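Local coordinates for protein o-succinylbenzoate synthase (Synechococcus elongatus, PDB 2OZT) that converts 2-succinyl-6-hydroxy-2,4-cyclohexadiene-1-carboxylate to 2-succinylbenzoate with the aid of a divalent metal cation, a step on the way to phylloquinone, at residues A[135-140]-A[164-169]; A[194-199]-A[217-222]. All coordinates share one frame; numbering follows the deposited sequence.

Interaction 1 of 2, residues A[135-140]-A[164-169]; sequences FKWKVG and LRLDAN. With NA (sodium ion), chain D; PO4 (phosphate ion), chain B.
K136 and D167 both hold CG anti to the backbone N (chi1 -177° and -167°), on the same face of a parallel strand pair, and a bend at chi3 of K136 (75°) turns its ammonium onto the carboxylate. NZ of K136 meets OD2 of D167 at 3.0 Å, a salt bridge arriving on the anti side of that oxygen, while CG and CD of the lysine pack against CB of the aspartate. The other oxygen, OD1 of D167, is a ligand of the sodium ion, 2.5 Å away. The same OD1 of D167 accepts a hydrogen bond from N of N169 at 3.1 Å, from above the carboxylate plane, forming an Asx turn. On the other face, CE3 of W137 has CD2 of L166 at its ring edge (3.8 Å), and CD1 of L164 packs on CB of F135. Four backbone bonds, among them a nearly straight one from N of D167 to O of W137 (2.9 Å), fix the register. This is the parallel strand pairing of a beta-alpha-beta unit in the enolase-superfamily barrel. With the metal on one oxygen and a lysine on the other, D167 is gripped through both oxygens, which limits its rotation and would partly offset the negative charge gathered at the metal site.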
loop_
_atom_site.group_PDB
_atom_site.type_symbol
_atom_site.label_atom_id
_atom_site.label_comp_id
_atom_site.label_asym_id
_atom_site.label_seq_id
_atom_site.Cartn_x
_atom_site.Cartn_y
_atom_site.Cartn_z
ATOM N N PHE A 135 -2.037 -5.105 -14.385
ATOM C CA PHE A 135 -2.832 -3.886 -14.408
ATOM C C PHE A 135 -3.877 -3.925 -13.316
ATOM O O PHE A 135 -4.308 -5.011 -12.931
ATOM C CB PHE A 135 -3.580 -3.795 -15.760
ATOM C CG PHE A 135 -2.638 -3.687 -16.928
ATOM C CD1 PHE A 135 -2.192 -2.457 -17.347
ATOM C CD2 PHE A 135 -2.166 -4.828 -17.546
ATOM C CE1 PHE A 135 -1.285 -2.345 -18.403
ATOM C CE2 PHE A 135 -1.259 -4.728 -18.625
ATOM C CZ PHE A 135 -0.792 -3.476 -19.016
ATOM N N LYS A 136 -4.295 -2.750 -12.874
ATOM C CA LYS A 136 -5.445 -2.670 -11.937
ATOM C C LYS A 136 -6.410 -1.656 -12.481
ATOM O O LYS A 136 -6.029 -0.512 -12.729
ATOM C CB LYS A 136 -4.986 -2.243 -10.534
ATOM C CG LYS A 136 -6.192 -2.233 -9.525
ATOM C CD LYS A 136 -5.744 -1.965 -8.070
ATOM C CE LYS A 136 -5.394 -0.516 -7.847
ATOM N NZ LYS A 136 -5.374 -0.070 -6.406
ATOM N N TRP A 137 -7.650 -2.095 -12.726
ATOM C CA TRP A 137 -8.675 -1.224 -13.305
ATOM C C TRP A 137 -9.752 -0.953 -12.262
ATOM O O TRP A 137 -10.189 -1.873 -11.557
ATOM C CB TRP A 137 -9.303 -1.941 -14.512
ATOM C CG TRP A 137 -10.417 -1.166 -15.218
ATOM C CD1 TRP A 137 -10.431 0.169 -15.506
ATOM C CD2 TRP A 137 -11.638 -1.710 -15.714
ATOM N NE1 TRP A 137 -11.618 0.496 -16.147
ATOM C CE2 TRP A 137 -12.372 -0.637 -16.272
ATOM C CE3 TRP A 137 -12.196 -3.001 -15.732
ATOM C CZ2 TRP A 137 -13.641 -0.812 -16.871
ATOM C CZ3 TRP A 137 -13.478 -3.167 -16.313
ATOM C CH2 TRP A 137 -14.177 -2.069 -16.875
ATOM N N LYS A 138 -10.159 0.303 -12.161
ATOM C CA LYS A 138 -11.195 0.730 -11.224
ATOM C C LYS A 138 -12.557 0.363 -11.751
ATOM O O LYS A 138 -12.898 0.697 -12.897
ATOM C CB LYS A 138 -11.088 2.253 -11.039
ATOM C CG LYS A 138 -11.900 2.812 -9.898
ATOM C CD LYS A 138 -11.698 4.319 -9.790
ATOM C CE LYS A 138 -12.263 4.845 -8.487
ATOM N NZ LYS A 138 -11.966 6.318 -8.409
ATOM N N VAL A 139 -13.308 -0.358 -10.907
ATOM C CA VAL A 139 -14.699 -0.730 -11.207
ATOM C C VAL A 139 -15.627 -0.237 -10.094
ATOM O O VAL A 139 -15.204 0.327 -9.073
ATOM C CB VAL A 139 -14.866 -2.238 -11.459
ATOM C CG1 VAL A 139 -14.062 -2.678 -12.663
ATOM C CG2 VAL A 139 -14.372 -3.035 -10.233
ATOM N N GLY A 140 -16.927 -0.419 -10.329
ATOM C CA GLY A 140 -17.926 0.154 -9.410
ATOM C C GLY A 140 -18.209 1.623 -9.638
ATOM O O GLY A 140 -18.794 2.278 -8.751
ATOM N N LEU A 164 -4.761 -8.952 -14.730
ATOM C CA LEU A 164 -5.639 -7.826 -14.456
ATOM C C LEU A 164 -6.304 -7.970 -13.083
ATOM O O LEU A 164 -6.828 -9.043 -12.758
ATOM C CB LEU A 164 -6.708 -7.802 -15.571
ATOM C CG LEU A 164 -7.735 -6.710 -15.391
ATOM C CD1 LEU A 164 -7.110 -5.287 -15.428
ATOM C CD2 LEU A 164 -8.807 -6.934 -16.484
ATOM N N ARG A 165 -6.201 -6.916 -12.281
ATOM C CA ARG A 165 -6.870 -6.792 -10.980
ATOM C C ARG A 165 -8.053 -5.860 -11.148
ATOM O O ARG A 165 -7.938 -4.857 -11.882
ATOM C CB ARG A 165 -5.867 -6.199 -9.955
ATOM C CG ARG A 165 -4.602 -7.034 -9.744
ATOM C CD ARG A 165 -3.510 -6.211 -9.127
ATOM N NE ARG A 165 -2.330 -7.067 -8.996
ATOM C CZ ARG A 165 -1.180 -6.680 -8.412
ATOM N NH1 ARG A 165 -1.045 -5.450 -7.905
ATOM N NH2 ARG A 165 -0.162 -7.551 -8.354
ATOM N N LEU A 166 -9.185 -6.179 -10.523
ATOM C CA LEU A 166 -10.348 -5.292 -10.605
ATOM C C LEU A 166 -10.561 -4.664 -9.238
ATOM O O LEU A 166 -10.819 -5.395 -8.280
ATOM C CB LEU A 166 -11.594 -6.075 -10.994
ATOM C CG LEU A 166 -11.457 -6.833 -12.305
ATOM C CD1 LEU A 166 -12.756 -7.663 -12.549
ATOM C CD2 LEU A 166 -11.148 -5.900 -13.453
ATOM N N ASP A 167 -10.510 -3.346 -9.127
ATOM C CA ASP A 167 -10.608 -2.719 -7.826
ATOM C C ASP A 167 -11.947 -2.023 -7.660
ATOM O O ASP A 167 -12.173 -0.978 -8.270
ATOM C CB ASP A 167 -9.456 -1.721 -7.666
ATOM C CG ASP A 167 -9.284 -1.250 -6.238
ATOM O OD1 ASP A 167 -10.081 -1.624 -5.323
ATOM O OD2 ASP A 167 -8.320 -0.481 -5.953
ATOM N N ALA A 168 -12.787 -2.589 -6.793
ATOM C CA ALA A 168 -14.065 -1.971 -6.522
ATOM C C ALA A 168 -14.044 -0.923 -5.417
ATOM O O ALA A 168 -15.035 -0.166 -5.250
ATOM C CB ALA A 168 -15.091 -3.041 -6.204
ATOM N N ASN A 169 -12.969 -0.870 -4.615
ATOM C CA ASN A 169 -12.871 0.106 -3.528
ATOM C C ASN A 169 -14.082 0.116 -2.617
ATOM O O ASN A 169 -14.487 1.161 -2.101
ATOM C CB ASN A 169 -12.579 1.514 -4.059
ATOM C CG ASN A 169 -11.280 1.570 -4.802
ATOM O OD1 ASN A 169 -11.260 1.644 -6.028
ATOM N ND2 ASN A 169 -10.178 1.506 -4.059
HETATM NA NA NA D . -9.350 -1.369 -2.915
HETATM P P PO4 B . 1.238 -10.558 -10.512
HETATM O O1 PO4 B . 2.307 -9.566 -10.851
HETATM O O2 PO4 B . 0.479 -9.966 -9.376
HETATM O O3 PO4 B . 0.322 -10.692 -11.729
HETATM O O4 PO4 B . 1.568 -11.988 -10.124
HETATM O O HOH W 1 -13.775 1.967 -7.453
#

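Interaction 2 of 2, residues A[194-199]-A[217-222]. With NA (sodium ion), chain D.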
loop_
_atom_site.group_PDB
_atom_site.type_symbol
_atom_site.label_atom_id
_atom_site.label_comp_id
_atom_site.label_asym_id
_atom_site.label_seq_id
_atom_site.Cartn_x
_atom_site.Cartn_y
_atom_site.Cartn_z
ATOM N N TYR A 194 -7.549 -11.030 -9.314
ATOM C CA TYR A 194 -8.483 -10.944 -8.204
ATOM C C TYR A 194 -9.381 -9.751 -8.354
ATOM O O TYR A 194 -9.117 -8.848 -9.189
ATOM C CB TYR A 194 -7.753 -10.870 -6.844
ATOM C CG TYR A 194 -6.639 -9.826 -6.643
ATOM C CD1 TYR A 194 -5.318 -10.254 -6.515
ATOM C CD2 TYR A 194 -6.902 -8.463 -6.543
ATOM C CE1 TYR A 194 -4.265 -9.342 -6.245
ATOM C CE2 TYR A 194 -5.838 -7.531 -6.288
ATOM C CZ TYR A 194 -4.557 -8.000 -6.155
ATOM O OH TYR A 194 -3.581 -7.065 -5.894
ATOM N N VAL A 195 -10.475 -9.768 -7.575
ATOM C CA VAL A 195 -11.312 -8.604 -7.348
ATOM C C VAL A 195 -10.901 -8.023 -5.984
ATOM O O VAL A 195 -10.904 -8.726 -4.980
ATOM C CB VAL A 195 -12.838 -8.953 -7.388
ATOM C CG1 VAL A 195 -13.638 -7.725 -7.043
ATOM C CG2 VAL A 195 -13.255 -9.530 -8.751
ATOM N N GLU A 196 -10.571 -6.750 -5.987
ATOM C CA GLU A 196 -10.087 -6.084 -4.784
ATOM C C GLU A 196 -11.208 -5.349 -4.064
ATOM O O GLU A 196 -11.935 -4.565 -4.701
ATOM C CB GLU A 196 -8.974 -5.100 -5.146
ATOM C CG GLU A 196 -8.263 -4.479 -3.960
ATOM C CD GLU A 196 -7.060 -3.686 -4.426
ATOM O OE1 GLU A 196 -6.775 -3.711 -5.628
ATOM O OE2 GLU A 196 -6.377 -3.076 -3.581
ATOM N N GLN A 197 -11.421 -5.691 -2.784
ATOM C CA GLN A 197 -12.396 -4.990 -1.926
ATOM C C GLN A 197 -13.796 -4.850 -2.573
ATOM O O GLN A 197 -14.263 -3.742 -2.803
ATOM C CB GLN A 197 -11.828 -3.651 -1.411
ATOM C CG GLN A 197 -12.538 -3.167 -0.140
ATOM C CD GLN A 197 -12.099 -3.899 1.095
ATOM O OE1 GLN A 197 -10.890 -4.134 1.306
ATOM N NE2 GLN A 197 -13.049 -4.287 1.947
ATOM N N PRO A 198 -14.443 -5.987 -2.839
ATOM C CA PRO A 198 -15.752 -5.828 -3.486
ATOM C C PRO A 198 -16.773 -5.144 -2.595
ATOM O O PRO A 198 -17.646 -4.415 -3.117
ATOM C CB PRO A 198 -16.160 -7.263 -3.808
ATOM C CG PRO A 198 -15.402 -8.128 -2.860
ATOM C CD PRO A 198 -14.052 -7.396 -2.724
ATOM N N LEU A 199 -16.653 -5.306 -1.287
ATOM C CA LEU A 199 -17.631 -4.727 -0.340
ATOM C C LEU A 199 -16.897 -3.833 0.627
ATOM O O LEU A 199 -15.695 -4.032 0.829
ATOM C CB LEU A 199 -18.368 -5.841 0.431
ATOM C CG LEU A 199 -19.133 -6.893 -0.390
ATOM C CD1 LEU A 199 -19.656 -7.973 0.539
ATOM C CD2 LEU A 199 -20.265 -6.193 -1.119
ATOM N N ALA A 217 -10.591 -15.067 -7.129
ATOM C CA ALA A 217 -9.943 -14.628 -5.903
ATOM C C ALA A 217 -10.339 -13.214 -5.501
ATOM O O ALA A 217 -10.606 -12.368 -6.338
ATOM C CB ALA A 217 -8.400 -14.716 -6.005
ATOM N N ILE A 218 -10.334 -12.967 -4.210
ATOM C CA ILE A 218 -10.666 -11.646 -3.677
ATOM C C ILE A 218 -9.471 -11.139 -2.869
ATOM O O ILE A 218 -8.794 -11.927 -2.188
ATOM C CB ILE A 218 -11.943 -11.707 -2.794
ATOM C CG1 ILE A 218 -13.096 -12.264 -3.632
ATOM C CG2 ILE A 218 -12.300 -10.337 -2.239
ATOM C CD1 ILE A 218 -14.418 -12.334 -2.851
ATOM N N ALA A 219 -9.207 -9.843 -2.973
ATOM C CA ALA A 219 -8.158 -9.205 -2.177
ATOM C C ALA A 219 -8.754 -8.196 -1.222
ATOM O O ALA A 219 -9.626 -7.413 -1.577
ATOM C CB ALA A 219 -7.203 -8.488 -3.106
ATOM N N LEU A 220 -8.222 -8.130 -0.006
ATOM C CA LEU A 220 -8.595 -7.075 0.936
ATOM C C LEU A 220 -7.621 -5.923 0.861
ATOM O O LEU A 220 -6.413 -6.139 0.695
ATOM C CB LEU A 220 -8.536 -7.620 2.375
ATOM C CG LEU A 220 -9.526 -8.763 2.612
ATOM C CD1 LEU A 220 -9.232 -9.324 3.978
ATOM C CD2 LEU A 220 -10.996 -8.340 2.507
ATOM N N ASP A 221 -8.158 -4.709 0.965
ATOM C CA ASP A 221 -7.312 -3.501 0.853
ATOM C C ASP A 221 -7.757 -2.555 1.954
ATOM O O ASP A 221 -7.090 -2.467 2.984
ATOM C CB ASP A 221 -7.442 -2.913 -0.561
ATOM C CG ASP A 221 -6.609 -1.670 -0.780
ATOM O OD1 ASP A 221 -5.597 -1.437 -0.063
ATOM O OD2 ASP A 221 -6.943 -0.880 -1.699
ATOM N N GLU A 222 -8.867 -1.850 1.766
ATOM C CA GLU A 222 -9.393 -0.988 2.817
ATOM C C GLU A 222 -9.600 -1.752 4.110
ATOM O O GLU A 222 -9.465 -1.172 5.209
ATOM C CB GLU A 222 -10.715 -0.356 2.346
ATOM C CG GLU A 222 -10.567 0.761 1.276
ATOM C CD GLU A 222 -10.519 0.312 -0.184
ATOM O OE1 GLU A 222 -10.323 -0.888 -0.461
ATOM O OE2 GLU A 222 -10.632 1.204 -1.097
HETATM NA NA NA D . -9.350 -1.369 -2.915
#
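The side-chain carbonyl oxygen of Q197 receives the backbone N-H of D221: OE1 of Q197 lies 2.8 Å from N of D221, with 170° at the hydrogen and the donor nearly along the C=O axis. At the other end of the same amide, NE2 of Q197 donates to O of L199 at 2.9 Å, almost in the amide plane, and S223 is a further partner of NE2. A bend at chi2 (77°) folds the chain so that CG of Q197 rests against OE1 of E222, 3.2 Å away, with the amide and carboxylate planes nearly perpendicular. An alanine at Q197 would probably leave the N-H of D221 without its acceptor and set the metal-binding turn at D221 and E222 freer to move. That turn supplies two sodium ligands, OD2 of D221 and OE1 of E222, each 2.7 Å from the ion; D167 supplies another, and OE2 of E222 accepts a hydrogen bond from ND2 of N169. E196, an experimentally established magnesium ligand, brings its OE2 to 2.9 Å from OD2 of D221, two acceptors without a hydrogen bond, a closeness that the nearby cation and the salt bridge from K245 to OD1 of D221 would probably ease. Further back along the strands, CB of A219 sits over one face of the Y194 ring, a CH-pi contact 3.7 Å from the centroid and 22° off its normal. CD of P198 presses on CG2 of I218. Backbone bonds such as N of Q197 to O of A219 (2.8 Å) join the two parallel strands. Helix 204-213 makes the crossover between them and packs on Q197 and P198, F181 of helix 174-187 touches V195 and I218, and strand 241-244 flanks 218-220, meeting A219 and D221.

How the interactions relate
From the N terminus, interaction 1 comes first: strand 134-138 leads through helix 144-157 to strand 163-167, and the 135-140/164-169 pairing closes that loop. Only then does interaction 2 open, with helix 204-213 carrying the chain from strand 192-196 to strand 218-220, and the 194-199/217-222 pairing closes this second loop. The two loops are therefore in series, neither nested nor crossed. Strands 163-167 and 192-196 are neighbours in the same parallel sheet, and the geometry supports backbone hydrogen bonding between L166 and both Y194 and E196, so the contacts join into a run of four barrel strands. Their centres are about 9 Å apart, and the sodium ion draws ligands from both.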